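Local coordinates for protein aldehyde dehydrogenase (Burkholderia vietnamiensis, PDB 5KF0) that probably oxidises aldehydes to carboxylic acids with a nicotinamide cofactor, and is seen here with NADPH bound, at residues A[54-65]-A[177-185]; A[224-232]-A[245-253]. All coordinates share one frame; numbering follows the deposited sequence.

Interaction 1: residues A[54-65]-A[177-185]. With NDP (NADPH dihydro-nicotinamide-adenine-dinucleotide phosphate), chain E.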
loop_
_atom_site.group_PDB
_atom_site.type_symbol
_atom_site.label_atom_id
_atom_site.label_comp_id
_atom_site.label_asym_id
_atom_site.label_seq_id
_atom_site.Cartn_x
_atom_site.Cartn_y
_atom_site.Cartn_z
ATOM N N ALA A 54 -18.486 23.801 -24.115
ATOM C CA ALA A 54 -18.231 23.138 -22.843
ATOM C C ALA A 54 -16.831 22.546 -22.803
ATOM O O ALA A 54 -16.155 22.606 -21.765
ATOM C CB ALA A 54 -19.273 22.044 -22.612
ATOM N N ILE A 55 -16.391 21.944 -23.913
ATOM C CA ILE A 55 -15.051 21.359 -23.956
ATOM C C ILE A 55 -13.993 22.449 -23.841
ATOM O O ILE A 55 -12.994 22.294 -23.126
ATOM C CB ILE A 55 -14.863 20.528 -25.240
ATOM C CG1 ILE A 55 -15.879 19.379 -25.286
ATOM C CG2 ILE A 55 -13.422 19.979 -25.330
ATOM C CD1 ILE A 55 -15.936 18.687 -26.637
ATOM N N GLY A 56 -14.188 23.568 -24.540
ATOM C CA GLY A 56 -13.224 24.655 -24.440
ATOM C C GLY A 56 -13.146 25.217 -23.035
ATOM O O GLY A 56 -12.060 25.540 -22.539
ATOM N N ALA A 57 -14.293 25.321 -22.364
ATOM C CA ALA A 57 -14.299 25.791 -20.985
ATOM C C ALA A 57 -13.610 24.792 -20.064
ATOM O O ALA A 57 -12.924 25.187 -19.113
ATOM C CB ALA A 57 -15.734 26.052 -20.524
ATOM N N ALA A 58 -13.779 23.492 -20.333
ATOM C CA ALA A 58 -13.103 22.480 -19.531
ATOM C C ALA A 58 -11.593 22.609 -19.661
ATOM O O ALA A 58 -10.868 22.520 -18.662
ATOM C CB ALA A 58 -13.565 21.078 -19.951
ATOM N N VAL A 59 -11.103 22.835 -20.887
ATOM C CA VAL A 59 -9.672 23.037 -21.101
ATOM C C VAL A 59 -9.182 24.212 -20.273
ATOM O O VAL A 59 -8.150 24.123 -19.595
ATOM C CB VAL A 59 -9.365 23.227 -22.601
ATOM C CG1 VAL A 59 -7.923 23.710 -22.813
ATOM C CG2 VAL A 59 -9.586 21.925 -23.362
ATOM N N ASP A 60 -9.934 25.314 -20.280
ATOM C CA ASP A 60 -9.522 26.496 -19.536
ATOM C C ASP A 60 -9.549 26.268 -18.032
ATOM O O ASP A 60 -8.823 26.961 -17.309
ATOM C CB ASP A 60 -10.401 27.693 -19.905
ATOM C CG ASP A 60 -10.143 28.188 -21.321
ATOM O OD1 ASP A 60 -9.079 27.837 -21.882
ATOM O OD2 ASP A 60 -10.993 28.924 -21.864
ATOM N N ALA A 61 -10.345 25.310 -17.551
ATOM C CA ALA A 61 -10.446 25.008 -16.126
ATOM C C ALA A 61 -9.402 24.015 -15.631
ATOM O O ALA A 61 -9.371 23.733 -14.430
ATOM C CB ALA A 61 -11.844 24.462 -15.796
ATOM N N VAL A 62 -8.558 23.467 -16.511
ATOM C CA VAL A 62 -7.622 22.416 -16.103
ATOM C C VAL A 62 -6.684 22.909 -15.001
ATOM O O VAL A 62 -6.533 22.265 -13.955
ATOM C CB VAL A 62 -6.847 21.895 -17.323
ATOM C CG1 VAL A 62 -5.650 21.059 -16.874
ATOM C CG2 VAL A 62 -7.791 21.062 -18.188
ATOM N N LYS A 63 -6.025 24.047 -15.220
ATOM C CA LYS A 63 -5.068 24.513 -14.216
ATOM C C LYS A 63 -5.772 24.938 -12.930
ATOM O O LYS A 63 -5.337 24.512 -11.844
ATOM C CB LYS A 63 -4.186 25.621 -14.804
ATOM C CG LYS A 63 -3.095 26.109 -13.862
ATOM C CD LYS A 63 -2.060 26.934 -14.630
ATOM C CE LYS A 63 -1.497 28.068 -13.788
ATOM N NZ LYS A 63 -0.626 27.567 -12.694
ATOM N N PRO A 64 -6.864 25.711 -12.962
ATOM C CA PRO A 64 -7.544 26.038 -11.697
ATOM C C PRO A 64 -8.015 24.814 -10.920
ATOM O O PRO A 64 -7.910 24.787 -9.685
ATOM C CB PRO A 64 -8.722 26.904 -12.163
ATOM C CG PRO A 64 -8.240 27.530 -13.425
ATOM C CD PRO A 64 -7.412 26.488 -14.095
ATOM N N MET A 65 -8.528 23.795 -11.611
ATOM C CA MET A 65 -8.940 22.571 -10.927
ATOM C C MET A 65 -7.742 21.846 -10.332
ATOM O O MET A 65 -7.812 21.340 -9.208
ATOM C CB MET A 65 -9.692 21.650 -11.893
ATOM C CG MET A 65 -11.119 22.072 -12.149
ATOM S SD MET A 65 -12.105 22.038 -10.629
ATOM C CE MET A 65 -12.158 20.295 -10.276
ATOM N N ALA A 177 -12.900 14.619 -6.908
ATOM C CA ALA A 177 -11.845 14.230 -5.979
ATOM C C ALA A 177 -10.478 14.326 -6.635
ATOM O O ALA A 177 -9.501 14.750 -5.998
ATOM C CB ALA A 177 -12.081 12.802 -5.479
ATOM N N ALA A 178 -10.388 13.925 -7.907
ATOM C CA ALA A 178 -9.111 13.895 -8.617
ATOM C C ALA A 178 -8.703 15.252 -9.163
ATOM O O ALA A 178 -7.526 15.439 -9.484
ATOM C CB ALA A 178 -9.170 12.902 -9.780
ATOM N N GLY A 179 -9.637 16.189 -9.290
ATOM C CA GLY A 179 -9.323 17.499 -9.822
ATOM C C GLY A 179 -9.459 17.642 -11.321
ATOM O O GLY A 179 -8.772 18.480 -11.915
ATOM N N CYS A 180 -10.362 16.859 -11.966
ATOM C CA CYS A 180 -10.571 16.898 -13.416
ATOM C C CYS A 180 -11.810 17.696 -13.760
ATOM O O CYS A 180 -12.891 17.399 -13.225
ATOM C CB CYS A 180 -10.754 15.494 -13.979
ATOM S SG CYS A 180 -9.323 14.445 -13.932
ATOM N N PRO A 181 -11.721 18.664 -14.672
ATOM C CA PRO A 181 -12.936 19.180 -15.309
ATOM C C PRO A 181 -13.594 18.067 -16.114
ATOM O O PRO A 181 -12.922 17.171 -16.637
ATOM C CB PRO A 181 -12.415 20.293 -16.232
ATOM C CG PRO A 181 -10.965 20.517 -15.830
ATOM C CD PRO A 181 -10.505 19.186 -15.313
ATOM N N PHE A 182 -14.922 18.125 -16.224
ATOM C CA PHE A 182 -15.617 17.072 -16.955
ATOM C C PHE A 182 -16.846 17.634 -17.654
ATOM O O PHE A 182 -17.422 18.645 -17.239
ATOM C CB PHE A 182 -16.032 15.912 -16.032
ATOM C CG PHE A 182 -17.083 16.286 -15.025
ATOM C CD1 PHE A 182 -18.437 16.202 -15.352
ATOM C CD2 PHE A 182 -16.720 16.735 -13.755
ATOM C CE1 PHE A 182 -19.418 16.555 -14.429
ATOM C CE2 PHE A 182 -17.694 17.091 -12.817
ATOM C CZ PHE A 182 -19.044 17.010 -13.158
ATOM N N VAL A 183 -17.272 16.922 -18.694
ATOM C CA VAL A 183 -18.525 17.184 -19.389
ATOM C C VAL A 183 -19.306 15.878 -19.363
ATOM O O VAL A 183 -18.828 14.864 -19.883
ATOM C CB VAL A 183 -18.302 17.653 -20.838
ATOM C CG1 VAL A 183 -19.650 18.007 -21.491
ATOM C CG2 VAL A 183 -17.348 18.877 -20.889
ATOM N N LEU A 184 -20.491 15.899 -18.751
ATOM C CA LEU A 184 -21.327 14.712 -18.588
ATOM C C LEU A 184 -22.515 14.787 -19.538
ATOM O O LEU A 184 -23.226 15.797 -19.569
ATOM C CB LEU A 184 -21.833 14.592 -17.144
ATOM C CG LEU A 184 -22.930 13.538 -16.884
ATOM C CD1 LEU A 184 -22.403 12.117 -17.103
ATOM C CD2 LEU A 184 -23.519 13.682 -15.471
ATOM N N LYS A 185 -22.717 13.725 -20.311
ATOM C CA LYS A 185 -23.914 13.565 -21.133
ATOM C C LYS A 185 -24.768 12.469 -20.519
ATOM O O LYS A 185 -24.432 11.279 -20.641
ATOM C CB LYS A 185 -23.559 13.205 -22.578
ATOM C CG LYS A 185 -24.765 13.337 -23.521
ATOM C CD LYS A 185 -24.638 12.448 -24.765
ATOM C CE LYS A 185 -25.106 11.021 -24.457
ATOM N NZ LYS A 185 -26.578 11.016 -24.124
HETATM P PA NDP E . -27.156 2.724 -24.241
HETATM O O1A NDP E . -25.883 2.114 -24.724
HETATM O O2A NDP E . -28.302 2.566 -25.242
HETATM O O5B NDP E . -26.991 4.265 -23.890
HETATM C C5B NDP E . -26.058 4.611 -22.837
HETATM C C4B NDP E . -25.607 6.033 -23.037
HETATM O O4B NDP E . -24.791 6.117 -24.228
HETATM C C3B NDP E . -26.739 7.050 -23.234
HETATM O O3B NDP E . -26.379 8.306 -22.663
HETATM C C2B NDP E . -26.788 7.168 -24.758
HETATM O O2B NDP E . -27.344 8.405 -25.249
HETATM C C1B NDP E . -25.298 7.145 -25.050
HETATM N N9A NDP E . -24.960 6.848 -26.436
HETATM C C8A NDP E . -25.426 5.838 -27.235
HETATM N N7A NDP E . -24.875 5.804 -28.426
HETATM C C5A NDP E . -23.988 6.869 -28.408
HETATM C C6A NDP E . -23.084 7.371 -29.365
HETATM N N6A NDP E . -22.941 6.864 -30.596
HETATM N N1A NDP E . -22.330 8.438 -29.016
HETATM C C2A NDP E . -22.481 8.966 -27.800
HETATM N N3A NDP E . -23.303 8.585 -26.817
HETATM C C4A NDP E . -24.032 7.525 -27.189
HETATM O O3 NDP E . -27.555 2.054 -22.857
HETATM P PN NDP E . -28.829 2.191 -21.914
HETATM O O1N NDP E . -29.020 3.613 -21.532
HETATM O O2N NDP E . -29.982 1.533 -22.628
HETATM O O5D NDP E . -28.451 1.369 -20.612
HETATM C C5D NDP E . -28.491 -0.063 -20.504
HETATM C C4D NDP E . -27.108 -0.612 -20.751
HETATM O O4D NDP E . -26.173 -0.047 -19.794
HETATM C C3D NDP E . -27.040 -2.132 -20.582
HETATM O O3D NDP E . -26.254 -2.763 -21.586
HETATM C C2D NDP E . -26.429 -2.274 -19.189
HETATM O O2D NDP E . -25.787 -3.511 -18.902
HETATM C C1D NDP E . -25.457 -1.101 -19.179
HETATM N N1N NDP E . -25.133 -0.785 -17.793
HETATM C C2N NDP E . -23.852 -0.909 -17.309
HETATM C C3N NDP E . -23.553 -0.781 -16.001
HETATM C C7N NDP E . -22.155 -0.830 -15.494
HETATM O O7N NDP E . -21.871 -0.134 -14.509
HETATM N N7N NDP E . -21.287 -1.662 -16.065
HETATM C C4N NDP E . -24.644 -0.616 -15.004
HETATM C C5N NDP E . -25.907 -0.168 -15.657
HETATM C C6N NDP E . -26.106 -0.331 -16.952
HETATM P P2B NDP E . -28.958 8.577 -25.484
HETATM O O1X NDP E . -29.632 7.381 -24.924
HETATM O O2X NDP E . -29.255 9.895 -24.832
HETATM O O3X NDP E . -29.158 8.703 -26.980
HETATM O O HOH W 1 -7.115 19.492 -13.988
#
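Pro181 is the centre of this contact: its ring points at the turn between helix 48-60 and helix 62-67, and its CG lies 3.5 Å from the carbonyl O of Ala58. Three side chains close round that same CG. Ala61 brings its CB, Met65 its CG, and Val62 its CG2, the Val62 and Pro181 side chains crossing at about a right angle. Val62 can do this because CG2 stands beside its own backbone N, with CG1 anti to it (chi1 166°). Met65 runs past Pro181 in the opposite direction; its CB sits 3.3 Å from Gly179 O, and bends at chi2 and chi3 return CE to within 3.9 Å of Gly179 C. No direct hydrogen bond joins the segments; instead one water donates to both Val62 O and Gly179 O, at 2.8 Å each. Toward the start of 54-65, CG2 of Val183 meets CB of Ala54 at 4.1 Å, where the axes of 54-60 and 182-185 run nearly antiparallel, at 150°. Gly179, with positive phi, is C-prime of the Schellman motif that ends helix 164-178. At the far end of the strand, Lys185 NZ donates hydrogen bonds to NADPH O2B at 2.9 Å, O2X and O3B. Two consecutive helices thus pack on strand 182-185 of the Rossmann-like cofactor-binding domain of aldehyde dehydrogenases, with a lysine reading the adenosine ribose and its 2'-phosphate.

Interaction 2: residues A[224-232]-A[245-253]. With NDP (NADPH dihydro-nicotinamide-adenine-dinucleotide phosphate), chain E.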
loop_
_atom_site.group_PDB
_atom_site.type_symbol
_atom_site.label_atom_id
_atom_site.label_comp_id
_atom_site.label_asym_id
_atom_site.label_seq_id
_atom_site.Cartn_x
_atom_site.Cartn_y
_atom_site.Cartn_z
ATOM N N PHE A 224 -18.380 13.902 -27.830
ATOM C CA PHE A 224 -18.064 13.239 -26.563
ATOM C C PHE A 224 -17.075 12.101 -26.748
ATOM O O PHE A 224 -16.356 11.754 -25.808
ATOM C CB PHE A 224 -19.334 12.714 -25.893
ATOM C CG PHE A 224 -20.136 13.788 -25.228
ATOM C CD1 PHE A 224 -19.840 14.176 -23.929
ATOM C CD2 PHE A 224 -21.173 14.420 -25.898
ATOM C CE1 PHE A 224 -20.564 15.178 -23.307
ATOM C CE2 PHE A 224 -21.901 15.426 -25.271
ATOM C CZ PHE A 224 -21.590 15.803 -23.982
ATOM N N THR A 225 -17.034 11.504 -27.933
ATOM C CA THR A 225 -16.079 10.439 -28.213
ATOM C C THR A 225 -14.839 10.928 -28.952
ATOM O O THR A 225 -13.716 10.505 -28.627
ATOM C CB THR A 225 -16.765 9.334 -29.021
ATOM O OG1 THR A 225 -17.787 8.723 -28.216
ATOM C CG2 THR A 225 -15.762 8.261 -29.482
ATOM N N THR A 226 -14.997 11.819 -29.932
ATOM C CA THR A 226 -13.903 12.103 -30.859
ATOM C C THR A 226 -13.098 13.362 -30.541
ATOM O O THR A 226 -11.980 13.489 -31.049
ATOM C CB THR A 226 -14.429 12.212 -32.304
ATOM O OG1 THR A 226 -15.302 13.347 -32.432
ATOM C CG2 THR A 226 -15.192 10.945 -32.695
ATOM N N ASP A 227 -13.609 14.306 -29.750
ATOM C CA ASP A 227 -12.848 15.540 -29.556
ATOM C C ASP A 227 -11.523 15.241 -28.855
ATOM O O ASP A 227 -11.489 14.593 -27.803
ATOM C CB ASP A 227 -13.657 16.565 -28.756
ATOM C CG ASP A 227 -13.101 17.972 -28.897
ATOM O OD1 ASP A 227 -12.002 18.229 -28.362
ATOM O OD2 ASP A 227 -13.756 18.816 -29.547
ATOM N N GLU A 228 -10.418 15.700 -29.458
ATOM C CA GLU A 228 -9.109 15.349 -28.920
ATOM C C GLU A 228 -8.740 16.132 -27.670
ATOM O O GLU A 228 -7.728 15.808 -27.039
ATOM C CB GLU A 228 -8.025 15.547 -29.982
ATOM C CG GLU A 228 -7.704 16.995 -30.275
ATOM C CD GLU A 228 -6.454 17.155 -31.129
ATOM O OE1 GLU A 228 -5.868 16.126 -31.539
ATOM O OE2 GLU A 228 -6.058 18.313 -31.387
ATOM N N ARG A 229 -9.522 17.146 -27.288
ATOM C CA ARG A 229 -9.231 17.865 -26.051
ATOM C C ARG A 229 -9.621 17.068 -24.813
ATOM O O ARG A 229 -9.106 17.348 -23.720
ATOM C CB ARG A 229 -9.934 19.222 -26.065
ATOM C CG ARG A 229 -9.349 20.162 -27.117
ATOM C CD ARG A 229 -10.217 21.401 -27.324
ATOM N NE ARG A 229 -11.520 21.049 -27.885
ATOM C CZ ARG A 229 -12.509 21.914 -28.078
ATOM N NH1 ARG A 229 -12.337 23.195 -27.765
ATOM N NH2 ARG A 229 -13.668 21.500 -28.586
ATOM N N PHE A 230 -10.519 16.093 -24.961
ATOM C CA PHE A 230 -10.806 15.154 -23.888
ATOM C C PHE A 230 -9.639 14.183 -23.754
ATOM O O PHE A 230 -9.193 13.612 -24.754
ATOM C CB PHE A 230 -12.077 14.359 -24.194
ATOM C CG PHE A 230 -13.381 15.102 -23.978
ATOM C CD1 PHE A 230 -13.700 15.663 -22.751
ATOM C CD2 PHE A 230 -14.337 15.132 -24.996
ATOM C CE1 PHE A 230 -14.934 16.279 -22.551
ATOM C CE2 PHE A 230 -15.565 15.756 -24.807
ATOM C CZ PHE A 230 -15.863 16.340 -23.586
ATOM N N ARG A 231 -9.168 13.963 -22.523
ATOM C CA ARG A 231 -8.073 13.024 -22.283
ATOM C C ARG A 231 -8.554 11.653 -21.827
ATOM O O ARG A 231 -7.762 10.699 -21.829
ATOM C CB ARG A 231 -7.107 13.599 -21.244
ATOM C CG ARG A 231 -6.685 15.038 -21.537
ATOM C CD ARG A 231 -6.028 15.193 -22.899
ATOM N NE ARG A 231 -4.619 14.808 -22.875
ATOM C CZ ARG A 231 -3.618 15.641 -22.592
ATOM N NH1 ARG A 231 -3.865 16.914 -22.312
ATOM N NH2 ARG A 231 -2.367 15.200 -22.583
ATOM N N LEU A 232 -9.828 11.533 -21.466
ATOM C CA LEU A 232 -10.440 10.293 -21.018
ATOM C C LEU A 232 -11.885 10.297 -21.477
ATOM O O LEU A 232 -12.564 11.323 -21.359
ATOM C CB LEU A 232 -10.385 10.151 -19.492
ATOM C CG LEU A 232 -11.270 9.054 -18.890
ATOM C CD1 LEU A 232 -10.752 7.665 -19.276
ATOM C CD2 LEU A 232 -11.367 9.192 -17.370
ATOM N N LEU A 245 -17.635 2.921 -29.611
ATOM C CA LEU A 245 -17.046 4.212 -29.257
ATOM C C LEU A 245 -15.543 4.085 -29.033
ATOM O O LEU A 245 -14.783 4.986 -29.408
ATOM C CB LEU A 245 -17.730 4.807 -28.023
ATOM C CG LEU A 245 -19.208 5.165 -28.229
ATOM C CD1 LEU A 245 -19.721 5.939 -27.025
ATOM C CD2 LEU A 245 -19.410 5.972 -29.514
ATOM N N LYS A 246 -15.090 2.963 -28.457
ATOM C CA LYS A 246 -13.650 2.754 -28.300
ATOM C C LYS A 246 -12.931 2.871 -29.641
ATOM O O LYS A 246 -11.856 3.480 -29.727
ATOM C CB LYS A 246 -13.379 1.386 -27.658
ATOM C CG LYS A 246 -11.894 1.082 -27.392
ATOM C CD LYS A 246 -11.737 -0.286 -26.712
ATOM C CE LYS A 246 -10.307 -0.562 -26.217
ATOM N NZ LYS A 246 -9.314 -0.757 -27.298
ATOM N N GLU A 247 -13.526 2.321 -30.707
ATOM C CA GLU A 247 -12.897 2.370 -32.028
ATOM C C GLU A 247 -12.773 3.791 -32.562
ATOM O O GLU A 247 -11.914 4.054 -33.411
ATOM C CB GLU A 247 -13.694 1.536 -33.031
ATOM C CG GLU A 247 -13.771 0.058 -32.716
ATOM C CD GLU A 247 -14.507 -0.719 -33.792
ATOM O OE1 GLU A 247 -15.393 -0.132 -34.455
ATOM O OE2 GLU A 247 -14.194 -1.914 -33.977
ATOM N N LYS A 248 -13.635 4.704 -32.120
ATOM C CA LYS A 248 -13.673 6.066 -32.639
ATOM C C LYS A 248 -12.999 7.073 -31.715
ATOM O O LYS A 248 -12.960 8.266 -32.041
ATOM C CB LYS A 248 -15.124 6.505 -32.876
ATOM C CG LYS A 248 -15.888 5.720 -33.924
ATOM C CD LYS A 248 -17.360 6.105 -33.862
ATOM C CE LYS A 248 -18.062 5.882 -35.185
ATOM N NZ LYS A 248 -17.691 6.936 -36.174
ATOM N N ALA A 249 -12.478 6.627 -30.574
ATOM C CA ALA A 249 -12.074 7.554 -29.519
ATOM C C ALA A 249 -10.797 8.319 -29.837
ATOM O O ALA A 249 -10.557 9.366 -29.226
ATOM C CB ALA A 249 -11.878 6.794 -28.208
ATOM N N GLY A 250 -9.969 7.830 -30.755
ATOM C CA GLY A 250 -8.710 8.515 -31.001
ATOM C C GLY A 250 -7.678 8.248 -29.918
ATOM O O GLY A 250 -7.577 7.125 -29.412
ATOM N N LYS A 251 -6.922 9.279 -29.528
ATOM C CA LYS A 251 -5.794 9.084 -28.616
ATOM C C LYS A 251 -6.192 8.921 -27.154
ATOM O O LYS A 251 -5.403 8.366 -26.371
ATOM C CB LYS A 251 -4.825 10.262 -28.734
ATOM C CG LYS A 251 -4.238 10.446 -30.129
ATOM C CD LYS A 251 -3.211 11.592 -30.154
ATOM C CE LYS A 251 -2.604 11.776 -31.545
ATOM N NZ LYS A 251 -1.872 13.078 -31.653
ATOM N N LYS A 252 -7.367 9.402 -26.764
ATOM C CA LYS A 252 -7.737 9.442 -25.353
ATOM C C LYS A 252 -7.796 8.043 -24.747
ATOM O O LYS A 252 -8.037 7.042 -25.431
ATOM C CB LYS A 252 -9.096 10.131 -25.180
ATOM C CG LYS A 252 -10.232 9.430 -25.937
ATOM C CD LYS A 252 -11.604 10.105 -25.763
ATOM C CE LYS A 252 -11.614 11.548 -26.276
ATOM N NZ LYS A 252 -11.303 11.711 -27.735
ATOM N N LYS A 253 -7.575 7.988 -23.441
ATOM C CA LYS A 253 -7.853 6.780 -22.677
ATOM C C LYS A 253 -9.348 6.477 -22.696
ATOM O O LYS A 253 -10.182 7.387 -22.714
ATOM C CB LYS A 253 -7.373 6.970 -21.238
ATOM C CG LYS A 253 -7.553 5.750 -20.352
ATOM C CD LYS A 253 -6.975 6.009 -18.976
ATOM C CE LYS A 253 -7.096 4.785 -18.079
ATOM N NZ LYS A 253 -6.371 3.604 -18.632
HETATM P PA NDP E . -27.156 2.724 -24.241
HETATM O O1A NDP E . -25.883 2.114 -24.724
HETATM O O2A NDP E . -28.302 2.566 -25.242
HETATM O O5B NDP E . -26.991 4.265 -23.890
HETATM C C5B NDP E . -26.058 4.611 -22.837
HETATM C C4B NDP E . -25.607 6.033 -23.037
HETATM O O4B NDP E . -24.791 6.117 -24.228
HETATM C C3B NDP E . -26.739 7.050 -23.234
HETATM O O3B NDP E . -26.379 8.306 -22.663
HETATM C C2B NDP E . -26.788 7.168 -24.758
HETATM O O2B NDP E . -27.344 8.405 -25.249
HETATM C C1B NDP E . -25.298 7.145 -25.050
HETATM N N9A NDP E . -24.960 6.848 -26.436
HETATM C C8A NDP E . -25.426 5.838 -27.235
HETATM N N7A NDP E . -24.875 5.804 -28.426
HETATM C C5A NDP E . -23.988 6.869 -28.408
HETATM C C6A NDP E . -23.084 7.371 -29.365
HETATM N N6A NDP E . -22.941 6.864 -30.596
HETATM N N1A NDP E . -22.330 8.438 -29.016
HETATM C C2A NDP E . -22.481 8.966 -27.800
HETATM N N3A NDP E . -23.303 8.585 -26.817
HETATM C C4A NDP E . -24.032 7.525 -27.189
HETATM O O3 NDP E . -27.555 2.054 -22.857
HETATM P PN NDP E . -28.829 2.191 -21.914
HETATM O O1N NDP E . -29.020 3.613 -21.532
HETATM O O2N NDP E . -29.982 1.533 -22.628
HETATM O O5D NDP E . -28.451 1.369 -20.612
HETATM C C5D NDP E . -28.491 -0.063 -20.504
HETATM C C4D NDP E . -27.108 -0.612 -20.751
HETATM O O4D NDP E . -26.173 -0.047 -19.794
HETATM C C3D NDP E . -27.040 -2.132 -20.582
HETATM O O3D NDP E . -26.254 -2.763 -21.586
HETATM C C2D NDP E . -26.429 -2.274 -19.189
HETATM O O2D NDP E . -25.787 -3.511 -18.902
HETATM C C1D NDP E . -25.457 -1.101 -19.179
HETATM N N1N NDP E . -25.133 -0.785 -17.793
HETATM C C2N NDP E . -23.852 -0.909 -17.309
HETATM C C3N NDP E . -23.553 -0.781 -16.001
HETATM C C7N NDP E . -22.155 -0.830 -15.494
HETATM O O7N NDP E . -21.871 -0.134 -14.509
HETATM N N7N NDP E . -21.287 -1.662 -16.065
HETATM C C4N NDP E . -24.644 -0.616 -15.004
HETATM C C5N NDP E . -25.907 -0.168 -15.657
HETATM C C6N NDP E . -26.106 -0.331 -16.952
HETATM P P2B NDP E . -28.958 8.577 -25.484
HETATM O O1X NDP E . -29.632 7.381 -24.924
HETATM O O2X NDP E . -29.255 9.895 -24.832
HETATM O O3X NDP E . -29.158 8.703 -26.980
HETATM O O HOH W 2 -3.471 15.480 -31.744
#
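Lys252 tucks its side chain between the end of helix 222-226 and the turn that follows, with NZ held by three backbone carbonyls. NZ donates to Thr225 O at 2.8 Å and to Asp227 O at 2.9 Å, standing above both carbonyl planes, while Ala249 O, from its own segment, is met in plane. CG lies between the backbone N and carbonyl carbon (chi1 59°), and bends at chi3 and chi4 curl the chain inward, laying CE 3.5 Å from Phe230 CB. The three oxygens would probably favour a charged ammonium here. Thr225 packs closely against the last part of helix 239-248: its CG2 touches Leu245 O at 3.4 Å, and its side chain crosses that of Leu245 at about a right angle. The Leu245 CD2 that meets Thr225 OG1 also lies 3.8 Å from N6A of the NADPH adenine. Beyond Lys252 along the chain the segments become neighbouring parallel strands of the Rossmann-like sheet, 232-236 and 253-257, started by Lys253 N donating to Arg231 O at 3.2 Å; Leu232 and Lys253 lie side by side, pointing the same way. Toward solvent the grip slackens. Glu228 and Lys251 meet through a water, and Lys251 NZ also pairs with Asp459 of a second subunit. Asp227 turns from the contact to Arg229, which takes its carboxylate side-on through NE and NH2, the latter also salt-bridged to Asp52; OD1 accepts from Arg229 N too, forming an Asx turn.

Both interactions belong to the same cofactor-binding sheet, and they touch: Ile55 CD1 packs 3.5 Å from Phe230 CE2, and Val183 CG1 lies 3.5 Å from Phe224 CE1. Interaction 1 is the more buried and almost wholly apolar, fastening the helical layer to strand 182-185 through alanines, valines, a methionine and a proline. Interaction 2 is only partly buried and more polar, joining the starts of strands 232-236 and 253-257 by a buried lysine and backbone bonds, with its outer side near another subunit. Each also reaches NADPH, but differently: 177-185 hydrogen-bonds the ribose and 2'-phosphate with a lysine, probably protonated, whereas 245-253 offers a leucine to the adenine.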